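Local coordinates for protein levansucrase (Bacillus subtilis, PDB 1OYG) that is a bacterial enzyme of the levansucrase/invertase family, whose members share a five-bladed beta-propeller fold, at residues K12-I17 / N253-G258; A72-Y77 / V173-S178; K111-V116 / L180-V185; N324-L329 / V354-T359. All coordinates share one frame; numbering follows the deposited sequence.

From the N terminus, residues 12-17 begin the longest closure: interaction 1 returns the chain to them at 253-258 after more than 230 residues, joining the lead-in to strand 18-19 with the approach to helix 261-273. Interactions 2 and 3 both form within that span. Their segments alternate along the chain, 72-77, 111-116, 173-178 and 180-185, and the loops they close therefore cross. They also touch, through Ser174 with Asn183 and through Leu180 packed against Tyr77 and Ala175, where two blades meet at their outer strands, across the chain's centre from interaction 1. Interaction 4 follows, closing a short loop between neighbouring antiparallel strands 326-334 and 348-355 of another sheet.

Interaction 1. Residues K12-I17 / N253-G258; sequences KETYGI and NKAYYG
The contact centres on an Asx turn at Asn253, whose side-chain amide pairs with both the backbone N-H and the carbonyl of Glu13 in the lead-in to strand 18-19 of the propeller. Asn253 OD1 receives Glu13 N at 3.0 Å, and its ND2 gives a hydrogen to Glu13 O at 2.9 Å; the N-H...O angle is 164° in each bond. The ND2 bond lies in the carbonyl plane on a lone pair of Glu13 O. Asn253 OD1 also accepts Ala255 N, the bond that makes the Asx turn, and the two donors arrive from opposite faces of the amide plane. Three bonds to protein atoms and one to water fix the rotation of the amide, and the trans chi1 of -172° brings it across to the other segment.

Ala255 CB lies beside the bonded pair, 3.4 Å from Glu13 O, with Thr14 CG2 next to it. Farther out, Lys12 CB meets Lys254 CB at 4.2 Å before the two chains lead away, the amine of Lys254 to Thr261 beyond the segments. Past Glu13 the chain folds into a type I' turn from Thr14 to Ile17, inside which Thr14 OG1 accepts Gly16 N in an ST turn. The Tyr15 ring approaches Asn253, its CE2 3.5 Å from Tyr256 OH, with the two tyrosine side chains crossing at about a right angle. Water 1 joins Tyr15 OH to Asn253 ND2, accepting from the amide. Glu13 CG is held over the centre of the Tyr15 ring, 3.3 Å above its plane, while Glu13 OE2 takes the N-H of Tyr15 at 2.9 Å.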
loop_
_atom_site.group_PDB
_atom_site.type_symbol
_atom_site.label_atom_id
_atom_site.label_comp_id
_atom_site.label_asym_id
_atom_site.label_seq_id
_atom_site.Cartn_x
_atom_site.Cartn_y
_atom_site.Cartn_z
ATOM N N LYS A 12 -25.672 -11.833 9.910
ATOM C CA LYS A 12 -24.261 -11.776 10.268
ATOM C C LYS A 12 -23.473 -12.822 9.497
ATOM O O LYS A 12 -23.758 -14.014 9.585
ATOM C CB LYS A 12 -24.073 -11.984 11.769
ATOM C CG LYS A 12 -22.642 -11.799 12.235
ATOM C CD LYS A 12 -22.566 -11.657 13.740
ATOM C CE LYS A 12 -21.134 -11.679 14.232
ATOM N NZ LYS A 12 -21.073 -12.060 15.667
ATOM N N GLU A 13 -22.483 -12.361 8.740
ATOM C CA GLU A 13 -21.628 -13.242 7.957
ATOM C C GLU A 13 -20.232 -12.635 7.865
ATOM O O GLU A 13 -20.053 -11.556 7.296
ATOM C CB GLU A 13 -22.218 -13.443 6.559
ATOM C CG GLU A 13 -21.425 -14.386 5.668
ATOM C CD GLU A 13 -21.178 -15.735 6.317
ATOM O OE1 GLU A 13 -22.150 -16.508 6.471
ATOM O OE2 GLU A 13 -20.022 -16.023 6.685
ATOM N N THR A 14 -19.248 -13.330 8.428
ATOM C CA THR A 14 -17.862 -12.870 8.404
ATOM C C THR A 14 -17.110 -13.346 7.170
ATOM O O THR A 14 -16.021 -12.858 6.899
ATOM C CB THR A 14 -17.093 -13.366 9.642
ATOM O OG1 THR A 14 -17.026 -14.802 9.633
ATOM C CG2 THR A 14 -17.820 -13.015 10.931
ATOM N N TYR A 15 -17.675 -14.315 6.453
ATOM C CA TYR A 15 -17.013 -14.966 5.311
ATOM C C TYR A 15 -15.661 -15.592 5.681
ATOM O O TYR A 15 -14.825 -15.842 4.815
ATOM C CB TYR A 15 -16.873 -13.994 4.128
ATOM C CG TYR A 15 -18.198 -13.408 3.709
ATOM C CD1 TYR A 15 -19.060 -14.121 2.884
ATOM C CD2 TYR A 15 -18.608 -12.162 4.169
ATOM C CE1 TYR A 15 -20.285 -13.598 2.508
ATOM C CE2 TYR A 15 -19.835 -11.631 3.802
ATOM C CZ TYR A 15 -20.673 -12.354 2.978
ATOM O OH TYR A 15 -21.891 -11.833 2.613
ATOM N N GLY A 16 -15.459 -15.855 6.970
ATOM C CA GLY A 16 -14.220 -16.436 7.457
ATOM C C GLY A 16 -13.000 -15.532 7.384
ATOM O O GLY A 16 -11.874 -16.010 7.498
ATOM N N ILE A 17 -13.217 -14.233 7.201
ATOM C CA ILE A 17 -12.125 -13.267 7.120
ATOM C C ILE A 17 -12.276 -12.205 8.207
ATOM O O ILE A 17 -13.312 -12.120 8.867
ATOM C CB ILE A 17 -12.060 -12.630 5.705
ATOM C CG1 ILE A 17 -13.291 -11.769 5.413
ATOM C CG2 ILE A 17 -11.927 -13.726 4.650
ATOM C CD1 ILE A 17 -13.150 -10.909 4.179
ATOM N N ASN A 253 -25.248 -6.311 7.329
ATOM C CA ASN A 253 -24.359 -7.349 7.845
ATOM C C ASN A 253 -23.656 -6.869 9.108
ATOM O O ASN A 253 -22.783 -6.008 9.050
ATOM C CB ASN A 253 -23.320 -7.734 6.792
ATOM C CG ASN A 253 -22.486 -8.936 7.202
ATOM O OD1 ASN A 253 -22.492 -9.347 8.366
ATOM N ND2 ASN A 253 -21.768 -9.508 6.247
ATOM N N LYS A 254 -24.039 -7.446 10.244
ATOM C CA LYS A 254 -23.520 -7.046 11.549
ATOM C C LYS A 254 -22.006 -7.211 11.682
ATOM O O LYS A 254 -21.391 -6.537 12.497
ATOM C CB LYS A 254 -24.208 -7.844 12.660
ATOM C CG LYS A 254 -25.692 -7.556 12.806
ATOM C CD LYS A 254 -26.295 -8.262 14.010
ATOM C CE LYS A 254 -27.811 -8.168 13.995
ATOM N NZ LYS A 254 -28.434 -8.821 15.181
ATOM N N ALA A 255 -21.412 -8.102 10.892
ATOM C CA ALA A 255 -19.964 -8.327 10.925
ATOM C C ALA A 255 -19.160 -7.065 10.604
ATOM O O ALA A 255 -18.013 -6.933 11.018
ATOM C CB ALA A 255 -19.574 -9.446 9.965
ATOM N N TYR A 256 -19.765 -6.145 9.858
ATOM C CA TYR A 256 -19.094 -4.909 9.466
ATOM C C TYR A 256 -19.195 -3.821 10.527
ATOM O O TYR A 256 -18.542 -2.796 10.413
ATOM C CB TYR A 256 -19.680 -4.400 8.150
ATOM C CG TYR A 256 -19.635 -5.406 7.014
ATOM C CD1 TYR A 256 -18.626 -6.367 6.931
ATOM C CD2 TYR A 256 -20.602 -5.389 6.018
ATOM C CE1 TYR A 256 -18.588 -7.278 5.887
ATOM C CE2 TYR A 256 -20.573 -6.302 4.971
ATOM C CZ TYR A 256 -19.562 -7.241 4.913
ATOM O OH TYR A 256 -19.507 -8.146 3.882
ATOM N N TYR A 257 -20.012 -4.054 11.547
ATOM C CA TYR A 257 -20.257 -3.083 12.609
ATOM C C TYR A 257 -19.492 -3.424 13.887
ATOM O O TYR A 257 -18.858 -2.559 14.485
ATOM C CB TYR A 257 -21.757 -3.012 12.897
ATOM C CG TYR A 257 -22.557 -2.389 11.773
ATOM C CD1 TYR A 257 -23.034 -1.090 11.875
ATOM C CD2 TYR A 257 -22.833 -3.099 10.604
ATOM C CE1 TYR A 257 -23.769 -0.508 10.847
ATOM C CE2 TYR A 257 -23.571 -2.528 9.573
ATOM C CZ TYR A 257 -24.037 -1.229 9.707
ATOM O OH TYR A 257 -24.771 -0.645 8.695
ATOM N N GLY A 258 -19.559 -4.684 14.303
ATOM C CA GLY A 258 -18.937 -5.123 15.540
ATOM C C GLY A 258 -19.668 -4.631 16.776
ATOM O O GLY A 258 -20.782 -4.115 16.686
HETATM O O HOH W 1 -22.574 -9.322 3.372
#

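Interaction 2. Residues A72-Y77 / V173-S178; sequences ANYHGY and VSASDS
The ring of Tyr74 meets Val173 O at its edge, in the ring plane, while one of its faces carries His75 CD2, 3.4 Å above the centre; the imidazole in turn has Tyr74 CD1 at its own edge. Tyr77 likewise has Ser176 O at the edge of its ring, and also Tyr74 O, both in plane. The edge contacts across the segments are hydrogen bonds given by the phenol: Tyr74 OH to Val173 O at 2.8 Å and Tyr77 OH to Ser176 O at 2.7 Å. The donors stand somewhat out of the carbonyl planes, by 18° and 29°. Tyr74 and Tyr77, at the ends of a type I' turn, thus hold the last part of strand 163-175 and the loop just after it. Between them Ala175 CB packs on His75 CB at 3.6 Å, and Val173 CG1 touches Tyr74 CE2 at 4.0 Å. With CG trans to the backbone N (chi1 -171°), Tyr74 reaches out from the turn to the strand.

The contact lies where the turn leads into strand 77-85. Leu180 of strand 180-192 packs against Tyr74, Tyr77, Val173 and Ala175, while Phe143 meets the ring of Tyr74 and Tyr99 that of Tyr77.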
loop_
_atom_site.group_PDB
_atom_site.type_symbol
_atom_site.label_atom_id
_atom_site.label_comp_id
_atom_site.label_asym_id
_atom_site.label_seq_id
_atom_site.Cartn_x
_atom_site.Cartn_y
_atom_site.Cartn_z
ATOM N N ALA A 72 17.230 -5.493 1.310
ATOM C CA ALA A 72 18.220 -6.286 0.593
ATOM C C ALA A 72 19.499 -5.500 0.341
ATOM O O ALA A 72 19.498 -4.270 0.286
ATOM C CB ALA A 72 17.645 -6.769 -0.726
ATOM N N ASN A 73 20.589 -6.240 0.186
ATOM C CA ASN A 73 21.868 -5.689 -0.230
ATOM C C ASN A 73 22.208 -6.286 -1.590
ATOM O O ASN A 73 22.547 -7.471 -1.696
ATOM C CB ASN A 73 22.947 -6.021 0.802
ATOM C CG ASN A 73 24.251 -5.309 0.529
ATOM O OD1 ASN A 73 24.619 -5.110 -0.623
ATOM N ND2 ASN A 73 24.958 -4.921 1.584
ATOM N N TYR A 74 22.072 -5.466 -2.630
ATOM C CA TYR A 74 22.390 -5.862 -3.986
ATOM C C TYR A 74 23.794 -5.414 -4.353
ATOM O O TYR A 74 24.008 -4.257 -4.702
ATOM C CB TYR A 74 21.385 -5.262 -4.979
ATOM C CG TYR A 74 21.555 -5.823 -6.367
ATOM C CD1 TYR A 74 21.020 -7.062 -6.697
ATOM C CD2 TYR A 74 22.272 -5.138 -7.339
ATOM C CE1 TYR A 74 21.174 -7.604 -7.957
ATOM C CE2 TYR A 74 22.441 -5.677 -8.612
ATOM C CZ TYR A 74 21.888 -6.915 -8.910
ATOM O OH TYR A 74 22.031 -7.471 -10.161
ATOM N N HIS A 75 24.756 -6.328 -4.257
ATOM C CA HIS A 75 26.133 -6.066 -4.681
ATOM C C HIS A 75 26.721 -4.800 -4.049
ATOM O O HIS A 75 27.469 -4.060 -4.688
ATOM C CB HIS A 75 26.216 -6.008 -6.212
ATOM C CG HIS A 75 25.887 -7.309 -6.873
ATOM N ND1 HIS A 75 26.848 -8.118 -7.441
ATOM C CD2 HIS A 75 24.707 -7.948 -7.045
ATOM C CE1 HIS A 75 26.270 -9.197 -7.939
ATOM N NE2 HIS A 75 24.973 -9.120 -7.712
ATOM N N GLY A 76 26.397 -4.585 -2.778
ATOM C CA GLY A 76 26.873 -3.437 -2.021
ATOM C C GLY A 76 25.982 -2.204 -2.054
ATOM O O GLY A 76 26.372 -1.156 -1.523
ATOM N N TYR A 77 24.795 -2.325 -2.646
ATOM C CA TYR A 77 23.864 -1.205 -2.794
ATOM C C TYR A 77 22.494 -1.490 -2.182
ATOM O O TYR A 77 22.032 -2.624 -2.178
ATOM C CB TYR A 77 23.633 -0.900 -4.280
ATOM C CG TYR A 77 24.853 -0.452 -5.042
ATOM C CD1 TYR A 77 25.213 0.890 -5.075
ATOM C CD2 TYR A 77 25.640 -1.363 -5.745
ATOM C CE1 TYR A 77 26.324 1.318 -5.785
ATOM C CE2 TYR A 77 26.760 -0.945 -6.455
ATOM C CZ TYR A 77 27.097 0.397 -6.469
ATOM O OH TYR A 77 28.203 0.818 -7.173
ATOM N N VAL A 173 20.262 -6.100 -13.889
ATOM C CA VAL A 173 21.073 -4.962 -13.468
ATOM C C VAL A 173 22.535 -5.361 -13.294
ATOM O O VAL A 173 22.846 -6.263 -12.513
ATOM C CB VAL A 173 20.547 -4.387 -12.129
ATOM C CG1 VAL A 173 21.425 -3.234 -11.635
ATOM C CG2 VAL A 173 19.101 -3.935 -12.274
ATOM N N SER A 174 23.421 -4.678 -14.014
ATOM C CA SER A 174 24.862 -4.856 -13.854
ATOM C C SER A 174 25.391 -3.953 -12.750
ATOM O O SER A 174 24.992 -2.794 -12.643
ATOM C CB SER A 174 25.587 -4.521 -15.156
ATOM O OG SER A 174 25.243 -5.439 -16.174
ATOM N N ALA A 175 26.295 -4.492 -11.936
ATOM C CA ALA A 175 26.863 -3.765 -10.809
ATOM C C ALA A 175 28.368 -3.591 -10.964
ATOM O O ALA A 175 29.080 -4.527 -11.332
ATOM C CB ALA A 175 26.559 -4.494 -9.511
ATOM N N SER A 176 28.835 -2.381 -10.684
ATOM C CA SER A 176 30.259 -2.085 -10.610
ATOM C C SER A 176 30.548 -1.336 -9.309
ATOM O O SER A 176 29.643 -1.110 -8.503
ATOM C CB SER A 176 30.690 -1.260 -11.823
ATOM O OG SER A 176 30.203 0.068 -11.746
ATOM N N ASP A 177 31.804 -0.945 -9.110
ATOM C CA ASP A 177 32.215 -0.256 -7.887
ATOM C C ASP A 177 31.556 1.119 -7.723
ATOM O O ASP A 177 31.445 1.624 -6.598
ATOM C CB ASP A 177 33.742 -0.092 -7.845
ATOM C CG ASP A 177 34.491 -1.426 -7.805
ATOM O OD1 ASP A 177 33.858 -2.487 -7.598
ATOM O OD2 ASP A 177 35.727 -1.505 -7.966
ATOM N N SER A 178 31.120 1.716 -8.835
ATOM C CA SER A 178 30.594 3.085 -8.835
ATOM C C SER A 178 29.111 3.217 -9.191
ATOM O O SER A 178 28.446 4.136 -8.706
ATOM C CB SER A 178 31.419 3.964 -9.786
ATOM O OG SER A 178 31.636 3.334 -11.039
#

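Interaction 3. Residues K111-V116 / L180-V185; sequences KNAGRV and LNINGV
Ile182 projects from strand 180-192 towards strand 111-115, the outer strands of two adjacent four-stranded blades of the beta-propeller, which here run nearly parallel, 9° apart, with axes 6.9 Å from each other at closest approach. At its CB the side chain divides. CG2 faces Val116 O at 4.0 Å, while CG1, trans to the carbonyl carbon (chi1 -63°), heads for Ala113 CB. The terminal CD1 then lies against a run of backbone carbonyls, 3.6 Å from Arg115 O and near the oxygens of Ala113 and Gly114, and it also packs on Ala113 CB at 3.9 Å. Farther along, Val185 CG1 comes 3.7 Å from Val116 O and reaches Val116 CG1, the two valine side chains crossing at about a right angle.

No direct hydrogen bond joins the two segments; methyl groups meet side chains and carbonyl oxygens, and a water bridges the backbones. Beyond the interface the strand 111-115 is bonded to strand 94-101, and Arg115 carries its guanidinium to Glu136 and Asp119. Water 2 spans the strands, giving a hydrogen to Ala113 O at 2.7 Å and accepting one from Ile182 N at 2.9 Å.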
loop_
_atom_site.group_PDB
_atom_site.type_symbol
_atom_site.label_atom_id
_atom_site.label_comp_id
_atom_site.label_asym_id
_atom_site.label_seq_id
_atom_site.Cartn_x
_atom_site.Cartn_y
_atom_site.Cartn_z
ATOM N N LYS A 111 21.362 7.808 -6.265
ATOM C CA LYS A 111 21.537 7.940 -7.705
ATOM C C LYS A 111 20.324 7.370 -8.432
ATOM O O LYS A 111 19.575 6.574 -7.877
ATOM C CB LYS A 111 22.804 7.207 -8.150
ATOM C CG LYS A 111 24.088 7.806 -7.584
ATOM C CD LYS A 111 25.323 7.009 -7.987
ATOM C CE LYS A 111 25.720 7.239 -9.433
ATOM N NZ LYS A 111 26.776 6.286 -9.879
ATOM N N ASN A 112 20.155 7.783 -9.683
ATOM C CA ASN A 112 18.997 7.441 -10.495
ATOM C C ASN A 112 19.424 6.576 -11.679
ATOM O O ASN A 112 20.061 7.062 -12.609
ATOM C CB ASN A 112 18.346 8.743 -10.973
ATOM C CG ASN A 112 17.034 8.530 -11.706
ATOM O OD1 ASN A 112 16.584 7.408 -11.915
ATOM N ND2 ASN A 112 16.415 9.634 -12.108
ATOM N N ALA A 113 19.087 5.288 -11.621
ATOM C CA ALA A 113 19.336 4.358 -12.726
ATOM C C ALA A 113 18.313 4.496 -13.852
ATOM O O ALA A 113 18.425 3.824 -14.876
ATOM C CB ALA A 113 19.354 2.925 -12.216
ATOM N N GLY A 114 17.313 5.350 -13.653
ATOM C CA GLY A 114 16.329 5.650 -14.676
ATOM C C GLY A 114 15.148 4.709 -14.605
ATOM O O GLY A 114 14.963 3.984 -13.630
ATOM N N ARG A 115 14.336 4.725 -15.654
ATOM C CA ARG A 115 13.164 3.870 -15.730
ATOM C C ARG A 115 13.547 2.398 -15.770
ATOM O O ARG A 115 14.540 2.015 -16.394
ATOM C CB ARG A 115 12.347 4.199 -16.976
ATOM C CG ARG A 115 11.386 5.359 -16.791
ATOM C CD ARG A 115 10.430 5.544 -17.938
ATOM N NE ARG A 115 9.560 4.381 -18.101
ATOM C CZ ARG A 115 8.841 4.119 -19.187
ATOM N NH1 ARG A 115 8.875 4.934 -20.233
ATOM N NH2 ARG A 115 8.087 3.027 -19.230
ATOM N N VAL A 116 12.735 1.579 -15.111
ATOM C CA VAL A 116 12.887 0.131 -15.158
ATOM C C VAL A 116 12.553 -0.381 -16.555
ATOM O O VAL A 116 13.239 -1.255 -17.079
ATOM C CB VAL A 116 11.981 -0.563 -14.121
ATOM C CG1 VAL A 116 11.931 -2.079 -14.352
ATOM C CG2 VAL A 116 12.467 -0.249 -12.716
ATOM N N LEU A 180 25.125 1.270 -10.755
ATOM C CA LEU A 180 24.240 0.193 -11.176
ATOM C C LEU A 180 23.642 0.631 -12.499
ATOM O O LEU A 180 23.327 1.808 -12.676
ATOM C CB LEU A 180 23.112 -0.038 -10.167
ATOM C CG LEU A 180 23.489 -0.605 -8.796
ATOM C CD1 LEU A 180 22.230 -0.828 -7.970
ATOM C CD2 LEU A 180 24.284 -1.898 -8.916
ATOM N N ASN A 181 23.483 -0.310 -13.422
ATOM C CA ASN A 181 22.938 -0.017 -14.742
ATOM C C ASN A 181 21.863 -1.038 -15.100
ATOM O O ASN A 181 22.106 -2.237 -15.040
ATOM C CB ASN A 181 24.061 -0.006 -15.786
ATOM C CG ASN A 181 25.072 1.110 -15.544
ATOM O OD1 ASN A 181 24.951 2.206 -16.093
ATOM N ND2 ASN A 181 26.062 0.842 -14.702
ATOM N N ILE A 182 20.666 -0.563 -15.435
ATOM C CA ILE A 182 19.581 -1.444 -15.860
ATOM C C ILE A 182 19.813 -1.825 -17.319
ATOM O O ILE A 182 19.873 -0.961 -18.192
ATOM C CB ILE A 182 18.196 -0.767 -15.680
ATOM C CG1 ILE A 182 17.926 -0.471 -14.203
ATOM C CG2 ILE A 182 17.090 -1.657 -16.245
ATOM C CD1 ILE A 182 16.823 0.540 -13.965
ATOM N N ASN A 183 19.960 -3.119 -17.572
ATOM C CA ASN A 183 20.187 -3.633 -18.920
ATOM C C ASN A 183 18.888 -3.957 -19.649
ATOM O O ASN A 183 18.824 -3.899 -20.879
ATOM C CB ASN A 183 21.089 -4.868 -18.857
ATOM C CG ASN A 183 22.421 -4.572 -18.211
ATOM O OD1 ASN A 183 22.832 -5.243 -17.264
ATOM N ND2 ASN A 183 23.098 -3.548 -18.709
ATOM N N GLY A 184 17.850 -4.276 -18.885
ATOM C CA GLY A 184 16.567 -4.641 -19.449
ATOM C C GLY A 184 15.775 -5.485 -18.478
ATOM O O GLY A 184 16.152 -5.624 -17.320
ATOM N N VAL A 185 14.669 -6.037 -18.958
ATOM C CA VAL A 185 13.825 -6.908 -18.159
ATOM C C VAL A 185 13.563 -8.220 -18.883
ATOM O O VAL A 185 13.752 -8.334 -20.094
ATOM C CB VAL A 185 12.472 -6.238 -17.791
ATOM C CG1 VAL A 185 12.702 -4.934 -17.038
ATOM C CG2 VAL A 185 11.607 -6.004 -19.034
HETATM O O HOH W 2 20.526 2.344 -15.727
#

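Interaction 4. Residues N324-L329 / V354-T359; sequences NGKWYL and VSNSLT
Trp327 and Ser355 form the hydrogen-bonded pair of an antiparallel ladder, their backbone groups satisfying one another: Trp327 N gives to Ser355 O at 2.8 Å, and Ser355 N returns the bond to Trp327 O at 2.9 Å. The next pair, Tyr328 with Val354, is non-hydrogen-bonded; there Val354 CA makes a CA-H...O contact with Trp327 O, and Val354 CG2 lies 3.4 Å from Tyr328 CE1. Ahead of the ladder, the bend of Lys326 at chi2 (-73°) lays its chain beside Asn356, where Lys326 NZ donates to Asn356 OD1 at 2.8 Å from 41° above the carbonyl plane. Water 3 gives hydrogens to Gly325 O and to Asn356 O, thereby serving two carbonyls just beyond the ends of the two strands.

On the opposite face of the sheet from Tyr328, the chain after Ser355 folds over the indole of Trp327. Leu358 N stands 3.4 Å above its plane, offset toward the rim, and Leu358 CB makes a CH-pi contact, 3.7 Å from the centroid of the six-membered ring and almost on its normal. Ser355 OG has Pro361 O as a partner, and Tyr328 OH is bound to Gly427 O.

The ladder belongs to a four-stranded antiparallel blade of the five-bladed propeller, with strands 318-323 and 363-374 at its borders. Leu358 packs on Met289 of strand 285-292 and, like Trp327, touches Asp227 of strand 220-227.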
loop_
_atom_site.group_PDB
_atom_site.type_symbol
_atom_site.label_atom_id
_atom_site.label_comp_id
_atom_site.label_asym_id
_atom_site.label_seq_id
_atom_site.Cartn_x
_atom_site.Cartn_y
_atom_site.Cartn_z
ATOM N N ASN A 324 9.477 -10.578 15.512
ATOM C CA ASN A 324 9.547 -11.084 16.877
ATOM C C ASN A 324 8.351 -11.962 17.263
ATOM O O ASN A 324 7.752 -11.789 18.321
ATOM C CB ASN A 324 9.726 -9.920 17.860
ATOM C CG ASN A 324 11.000 -9.129 17.599
ATOM O OD1 ASN A 324 12.060 -9.702 17.321
ATOM N ND2 ASN A 324 10.901 -7.804 17.681
ATOM N N GLY A 325 8.007 -12.891 16.374
ATOM C CA GLY A 325 7.046 -13.940 16.675
ATOM C C GLY A 325 5.600 -13.684 16.279
ATOM O O GLY A 325 4.767 -14.572 16.451
ATOM N N LYS A 326 5.298 -12.486 15.777
ATOM C CA LYS A 326 3.939 -12.116 15.367
ATOM C C LYS A 326 3.935 -11.550 13.952
ATOM O O LYS A 326 4.943 -11.038 13.472
ATOM C CB LYS A 326 3.340 -11.076 16.321
ATOM C CG LYS A 326 3.339 -11.471 17.789
ATOM C CD LYS A 326 2.303 -12.529 18.108
ATOM C CE LYS A 326 2.219 -12.769 19.617
ATOM N NZ LYS A 326 1.569 -14.066 19.970
ATOM N N TRP A 327 2.789 -11.638 13.289
ATOM C CA TRP A 327 2.620 -11.093 11.948
ATOM C C TRP A 327 1.861 -9.778 12.008
ATOM O O TRP A 327 0.850 -9.674 12.694
ATOM C CB TRP A 327 1.865 -12.082 11.067
ATOM C CG TRP A 327 2.657 -13.299 10.769
ATOM C CD1 TRP A 327 2.762 -14.417 11.535
ATOM C CD2 TRP A 327 3.480 -13.522 9.617
ATOM N NE1 TRP A 327 3.592 -15.330 10.931
ATOM C CE2 TRP A 327 4.047 -14.806 9.751
ATOM C CE3 TRP A 327 3.793 -12.767 8.482
ATOM C CZ2 TRP A 327 4.907 -15.353 8.795
ATOM C CZ3 TRP A 327 4.650 -13.310 7.533
ATOM C CH2 TRP A 327 5.195 -14.591 7.697
ATOM N N TYR A 328 2.346 -8.782 11.278
ATOM C CA TYR A 328 1.751 -7.452 11.266
ATOM C C TYR A 328 1.336 -7.093 9.857
ATOM O O TYR A 328 2.111 -7.260 8.919
ATOM C CB TYR A 328 2.743 -6.441 11.831
ATOM C CG TYR A 328 3.066 -6.748 13.270
ATOM C CD1 TYR A 328 2.223 -6.327 14.293
ATOM C CD2 TYR A 328 4.177 -7.509 13.612
ATOM C CE1 TYR A 328 2.495 -6.622 15.621
ATOM C CE2 TYR A 328 4.459 -7.813 14.938
ATOM C CZ TYR A 328 3.608 -7.368 15.943
ATOM O OH TYR A 328 3.876 -7.658 17.262
ATOM N N LEU A 329 0.104 -6.610 9.726
ATOM C CA LEU A 329 -0.519 -6.292 8.449
ATOM C C LEU A 329 -0.933 -4.826 8.476
ATOM O O LEU A 329 -1.643 -4.404 9.379
ATOM C CB LEU A 329 -1.744 -7.183 8.254
ATOM C CG LEU A 329 -2.662 -6.949 7.056
ATOM C CD1 LEU A 329 -1.939 -7.267 5.763
ATOM C CD2 LEU A 329 -3.926 -7.789 7.206
ATOM N N VAL A 354 -2.719 -7.507 13.702
ATOM C CA VAL A 354 -1.741 -8.472 14.176
ATOM C C VAL A 354 -2.355 -9.866 14.246
ATOM O O VAL A 354 -3.536 -10.025 14.566
ATOM C CB VAL A 354 -1.136 -8.039 15.545
ATOM C CG1 VAL A 354 -2.205 -7.935 16.623
ATOM C CG2 VAL A 354 -0.006 -8.967 15.970
ATOM N N SER A 355 -1.537 -10.864 13.926
ATOM C CA SER A 355 -1.938 -12.264 13.967
ATOM C C SER A 355 -0.760 -13.123 14.396
ATOM O O SER A 355 0.392 -12.717 14.294
ATOM C CB SER A 355 -2.416 -12.710 12.587
ATOM O OG SER A 355 -2.873 -14.051 12.612
ATOM N N ASN A 356 -1.056 -14.319 14.881
ATOM C CA ASN A 356 -0.024 -15.309 15.157
ATOM C C ASN A 356 0.406 -16.065 13.898
ATOM O O ASN A 356 1.402 -16.782 13.922
ATOM C CB ASN A 356 -0.512 -16.290 16.224
ATOM C CG ASN A 356 -0.735 -15.627 17.571
ATOM O OD1 ASN A 356 -0.142 -14.590 17.872
ATOM N ND2 ASN A 356 -1.584 -16.233 18.397
ATOM N N SER A 357 -0.341 -15.885 12.806
ATOM C CA SER A 357 -0.089 -16.559 11.530
ATOM C C SER A 357 -0.212 -15.599 10.352
ATOM O O SER A 357 -0.996 -14.658 10.394
ATOM C CB SER A 357 -1.099 -17.693 11.349
ATOM O OG SER A 357 -0.915 -18.684 12.332
ATOM N N LEU A 358 0.551 -15.842 9.291
ATOM C CA LEU A 358 0.453 -15.030 8.079
ATOM C C LEU A 358 -0.988 -14.946 7.557
ATOM O O LEU A 358 -1.447 -13.877 7.163
ATOM C CB LEU A 358 1.378 -15.577 6.986
ATOM C CG LEU A 358 1.225 -14.985 5.578
ATOM C CD1 LEU A 358 1.393 -13.478 5.574
ATOM C CD2 LEU A 358 2.211 -15.631 4.614
ATOM N N THR A 359 -1.696 -16.072 7.562
ATOM C CA THR A 359 -3.044 -16.134 6.993
ATOM C C THR A 359 -4.173 -15.838 7.988
ATOM O O THR A 359 -5.339 -16.063 7.678
ATOM C CB THR A 359 -3.290 -17.498 6.302
ATOM O OG1 THR A 359 -2.942 -18.571 7.185
ATOM C CG2 THR A 359 -2.373 -17.675 5.102
HETATM O O HOH W 3 3.463 -16.735 15.496
#